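Local coordinates for tRNA (guanine-N(1)-)-methyltransferase (Aquifex aeolicus, PDB 1OY5), which probably methylates N1 of guanosine-37 in various tRNAs, working as a homodimer with S-adenosyl-L-methionine as the methyl donor, at residues Arg7-Thr12 with Tyr39-Arg44. Residues are numbered along the deposited sequence; the frame is centred on the assembly and turned at random.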
ATOM      1  N   ARG A   7     -15.031 -13.932  -0.453  1.00 23.41           N
ATOM      2  CA  ARG A   7     -14.811 -13.648   0.968  1.00 23.71           C
ATOM      3  C   ARG A   7     -13.314 -13.541   1.367  1.00 22.97           C
ATOM      4  O   ARG A   7     -12.511 -14.413   1.026  1.00 22.54           O
ATOM      5  CB  ARG A   7     -15.441 -14.763   1.801  1.00 23.48           C
ATOM      6  CG  ARG A   7     -16.922 -14.862   1.750  1.00 25.14           C
ATOM      7  CD  ARG A   7     -17.477 -15.639   2.916  1.00 27.63           C
ATOM      8  NE  ARG A   7     -18.935 -15.628   2.991  1.00 30.60           N
ATOM      9  CZ  ARG A   7     -19.748 -16.252   2.141  1.00 34.09           C
ATOM     10  NH1 ARG A   7     -19.267 -16.916   1.097  1.00 34.99           N
ATOM     11  NH2 ARG A   7     -21.068 -16.192   2.311  1.00 36.29           N
ATOM     12  N   PHE A   8     -12.974 -12.466   2.074  1.00 22.20           N
ATOM     13  CA  PHE A   8     -11.633 -12.236   2.580  1.00 21.57           C
ATOM     14  C   PHE A   8     -11.597 -12.431   4.064  1.00 22.19           C
ATOM     15  O   PHE A   8     -12.555 -12.098   4.778  1.00 21.02           O
ATOM     16  CB  PHE A   8     -11.171 -10.799   2.317  1.00 21.17           C
ATOM     17  CG  PHE A   8     -10.749 -10.536   0.908  1.00 20.53           C
ATOM     18  CD1 PHE A   8      -9.531 -10.999   0.426  1.00 18.71           C
ATOM     19  CD2 PHE A   8     -11.591  -9.832   0.046  1.00 21.20           C
ATOM     20  CE1 PHE A   8      -9.152 -10.761  -0.904  1.00 19.44           C
ATOM     21  CE2 PHE A   8     -11.196  -9.559  -1.284  1.00 21.53           C
ATOM     22  CZ  PHE A   8      -9.980 -10.031  -1.751  1.00 20.21           C
ATOM     23  N   PHE A   9     -10.465 -12.960   4.542  1.00 23.26           N
ATOM     24  CA  PHE A   9     -10.250 -13.177   5.967  1.00 23.40           C
ATOM     25  C   PHE A   9      -8.908 -12.549   6.269  1.00 23.90           C
ATOM     26  O   PHE A   9      -7.900 -12.978   5.750  1.00 24.74           O
ATOM     27  CB  PHE A   9     -10.277 -14.664   6.272  1.00 22.97           C
ATOM     28  CG  PHE A   9     -11.550 -15.308   5.885  1.00 22.77           C
ATOM     29  CD1 PHE A   9     -12.656 -15.213   6.697  1.00 23.80           C
ATOM     30  CD2 PHE A   9     -11.676 -15.951   4.675  1.00 24.17           C
ATOM     31  CE1 PHE A   9     -13.835 -15.786   6.332  1.00 23.93           C
ATOM     32  CE2 PHE A   9     -12.877 -16.503   4.295  1.00 22.17           C
ATOM     33  CZ  PHE A   9     -13.944 -16.412   5.113  1.00 23.23           C
ATOM     34  N   VAL A  10      -8.876 -11.519   7.096  1.00 24.39           N
ATOM     35  CA  VAL A  10      -7.620 -10.794   7.284  1.00 24.69           C
ATOM     36  C   VAL A  10      -7.098 -10.950   8.715  1.00 24.94           C
ATOM     37  O   VAL A  10      -7.641 -10.324   9.655  1.00 25.39           O
ATOM     38  CB  VAL A  10      -7.798  -9.286   6.976  1.00 23.72           C
ATOM     39  CG1 VAL A  10      -6.510  -8.637   6.888  1.00 23.91           C
ATOM     40  CG2 VAL A  10      -8.510  -9.092   5.708  1.00 25.65           C
ATOM     41  N   LEU A  11      -6.053 -11.763   8.869  1.00 24.45           N
ATOM     42  CA  LEU A  11      -5.444 -12.017  10.172  1.00 24.44           C
ATOM     43  C   LEU A  11      -4.556 -10.850  10.519  1.00 22.90           C
ATOM     44  O   LEU A  11      -3.597 -10.600   9.859  1.00 21.33           O
ATOM     45  CB  LEU A  11      -4.580 -13.282  10.164  1.00 25.38           C
ATOM     46  CG  LEU A  11      -5.208 -14.646  10.412  1.00 27.39           C
ATOM     47  CD1 LEU A  11      -6.375 -14.854   9.478  1.00 26.65           C
ATOM     48  CD2 LEU A  11      -4.147 -15.714  10.203  1.00 29.22           C
ATOM     49  N   THR A  12      -4.850 -10.204  11.629  1.00 22.93           N
ATOM     50  CA  THR A  12      -4.136  -9.016  12.031  1.00 22.98           C
ATOM     51  C   THR A  12      -4.359  -8.720  13.496  1.00 22.91           C
ATOM     52  O   THR A  12      -5.371  -9.111  14.059  1.00 24.55           O
ATOM     53  CB  THR A  12      -4.642  -7.825  11.222  1.00 22.16           C
ATOM     54  OG1 THR A  12      -4.212  -6.615  11.828  1.00 22.07           O
ATOM     55  CG2 THR A  12      -6.114  -7.687  11.357  1.00 23.85           C
ATOM     56  N   TYR A  39     -13.742 -10.074   6.331  1.00 20.40           N
ATOM     57  CA  TYR A  39     -13.771 -10.437   7.720  1.00 20.50           C
ATOM     58  C   TYR A  39     -12.416 -10.208   8.406  1.00 21.04           C
ATOM     59  O   TYR A  39     -11.528 -11.025   8.356  1.00 21.15           O
ATOM     60  CB  TYR A  39     -14.111 -11.907   7.879  1.00 20.08           C
ATOM     61  CG  TYR A  39     -15.419 -12.329   7.344  1.00 21.59           C
ATOM     62  CD1 TYR A  39     -16.521 -12.431   8.195  1.00 24.03           C
ATOM     63  CD2 TYR A  39     -15.565 -12.708   6.003  1.00 19.80           C
ATOM     64  CE1 TYR A  39     -17.718 -12.850   7.743  1.00 23.24           C
ATOM     65  CE2 TYR A  39     -16.763 -13.125   5.542  1.00 21.40           C
ATOM     66  CZ  TYR A  39     -17.850 -13.195   6.410  1.00 22.92           C
ATOM     67  OH  TYR A  39     -19.087 -13.596   5.970  1.00 19.17           O
ATOM     68  N   PRO A  40     -12.292  -9.123   9.126  1.00 22.52           N
ATOM     69  CA  PRO A  40     -11.089  -8.894   9.925  1.00 23.41           C
ATOM     70  C   PRO A  40     -11.058  -9.903  11.088  1.00 24.07           C
ATOM     71  O   PRO A  40     -12.050 -10.108  11.776  1.00 24.88           O
ATOM     72  CB  PRO A  40     -11.264  -7.470  10.435  1.00 23.97           C
ATOM     73  CG  PRO A  40     -12.725  -7.083  10.159  1.00 22.67           C
ATOM     74  CD  PRO A  40     -13.301  -8.059   9.250  1.00 22.20           C
ATOM     75  N   ILE A  41      -9.941 -10.595  11.260  1.00 24.02           N
ATOM     76  CA  ILE A  41      -9.845 -11.627  12.299  1.00 22.97           C
ATOM     77  C   ILE A  41      -8.749 -11.159  13.235  1.00 21.68           C
ATOM     78  O   ILE A  41      -7.600 -11.020  12.871  1.00 20.38           O
ATOM     79  CB  ILE A  41      -9.508 -13.025  11.698  1.00 22.84           C
ATOM     80  CG1 ILE A  41     -10.390 -13.373  10.499  1.00 22.68           C
ATOM     81  CG2 ILE A  41      -9.658 -14.073  12.741  1.00 24.23           C
ATOM     82  CD1 ILE A  41     -11.811 -13.759  10.846  1.00 22.66           C
ATOM     83  N   ASP A  42      -9.159 -10.849  14.438  1.00 21.95           N
ATOM     84  CA  ASP A  42      -8.293 -10.402  15.488  1.00 22.48           C
ATOM     85  C   ASP A  42      -7.410 -11.520  16.050  1.00 23.03           C
ATOM     86  O   ASP A  42      -7.921 -12.450  16.723  1.00 21.59           O
ATOM     87  CB  ASP A  42      -9.143  -9.892  16.584  1.00 21.51           C
ATOM     88  CG  ASP A  42      -8.432  -8.974  17.461  1.00 22.05           C
ATOM     89  OD1 ASP A  42      -9.188  -8.180  18.086  1.00 25.54           O
ATOM     90  OD2 ASP A  42      -7.175  -8.962  17.592  1.00 18.49           O
ATOM     91  N   LEU A  43      -6.105 -11.414  15.775  1.00 23.38           N
ATOM     92  CA  LEU A  43      -5.139 -12.441  16.225  1.00 25.64           C
ATOM     93  C   LEU A  43      -5.170 -12.689  17.724  1.00 25.34           C
ATOM     94  O   LEU A  43      -5.024 -13.822  18.184  1.00 24.94           O
ATOM     95  CB  LEU A  43      -3.706 -12.102  15.863  1.00 25.46           C
ATOM     96  CG  LEU A  43      -3.190 -12.858  14.668  1.00 29.46           C
ATOM     97  CD1 LEU A  43      -1.778 -12.363  14.376  1.00 32.79           C
ATOM     98  CD2 LEU A  43      -3.197 -14.376  14.912  1.00 31.91           C
ATOM     99  N   ARG A  44      -5.358 -11.610  18.447  1.00 25.53           N
ATOM    100  CA  ARG A  44      -5.428 -11.673  19.859  1.00 27.11           C
ATOM    101  C   ARG A  44      -6.552 -12.574  20.387  1.00 27.35           C
ATOM    102  O   ARG A  44      -6.335 -13.253  21.382  1.00 27.42           O
ATOM    103  CB  ARG A  44      -5.507 -10.258  20.419  1.00 27.48           C
ATOM    104  CG  ARG A  44      -4.254  -9.436  20.068  1.00 29.55           C
ATOM    105  CD  ARG A  44      -4.434  -7.924  20.117  1.00 31.07           C
ATOM    106  NE  ARG A  44      -5.561  -7.463  19.278  1.00 30.63           N
ATOM    107  CZ  ARG A  44      -6.227  -6.347  19.534  1.00 32.29           C
ATOM    108  NH1 ARG A  44      -5.860  -5.559  20.563  1.00 33.91           N
ATOM    109  NH2 ARG A  44      -7.252  -6.002  18.789  1.00 33.54           N
TER
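Strands 7-12 and 39-42 run parallel, laced by four backbone hydrogen bonds, and Leu43 adds a fifth. Tyr39 and Ile41 each use both backbone polar groups on the other strand: Tyr39 N donates to Phe8 O (2.8 Å) and its O accepts from Val10 N, while Ile41 N reaches Val10 O and its O takes Thr12 N. Most donors sit above the carbonyl plane they bond to; Thr12 N instead approaches Ile41 O almost along the C=O axis (169°). Leu43 N, in the 3-10 segment that follows the strand, closes the ladder on Thr12 O at 3.0 Å.

Phe9, Leu11, Tyr39 and Ile41 share one face. Phe9 and Tyr39 both carry CG anti to the carbonyl carbon, so their rings run side by side, nearly parallel (13°) but slid apart with centroids 5.2 Å from each other; Phe9 CE1 comes to 3.5 Å from Tyr39 CD2. Tyr81 of helix 67-81 meets both rings. Further along, Leu11 CD1 packs against Ile41 CB at 4.3 Å. Val10 and Pro40 turn to the other face, where both touch Ile18 of helix 15-21.

The polar fringe begins with Arg7, whose extended chain runs alongside the tyrosine, CD lying 3.7 Å from Tyr39 CE2. Glu37 OE1 salt-bridges Arg7 NE and hydrogen-bonds Tyr39 OH, so one carboxylate oxygen holds both. An alanine in place of Tyr39 removes ring and hydroxyl, and would probably loosen the packing of Phe9 and Arg7 and weaken the hold on Glu37. At the far end, within 39-44, Arg44 NE forms a salt bridge to the syn lone pair of Asp42 OD2 at 2.8 Å.

The 26 intervening residues, mostly helical, make this a beta-alpha-beta crossover joining edge strand 36-42 to strand 6-12 in the parallel sheet of the SPOUT methyltransferase fold.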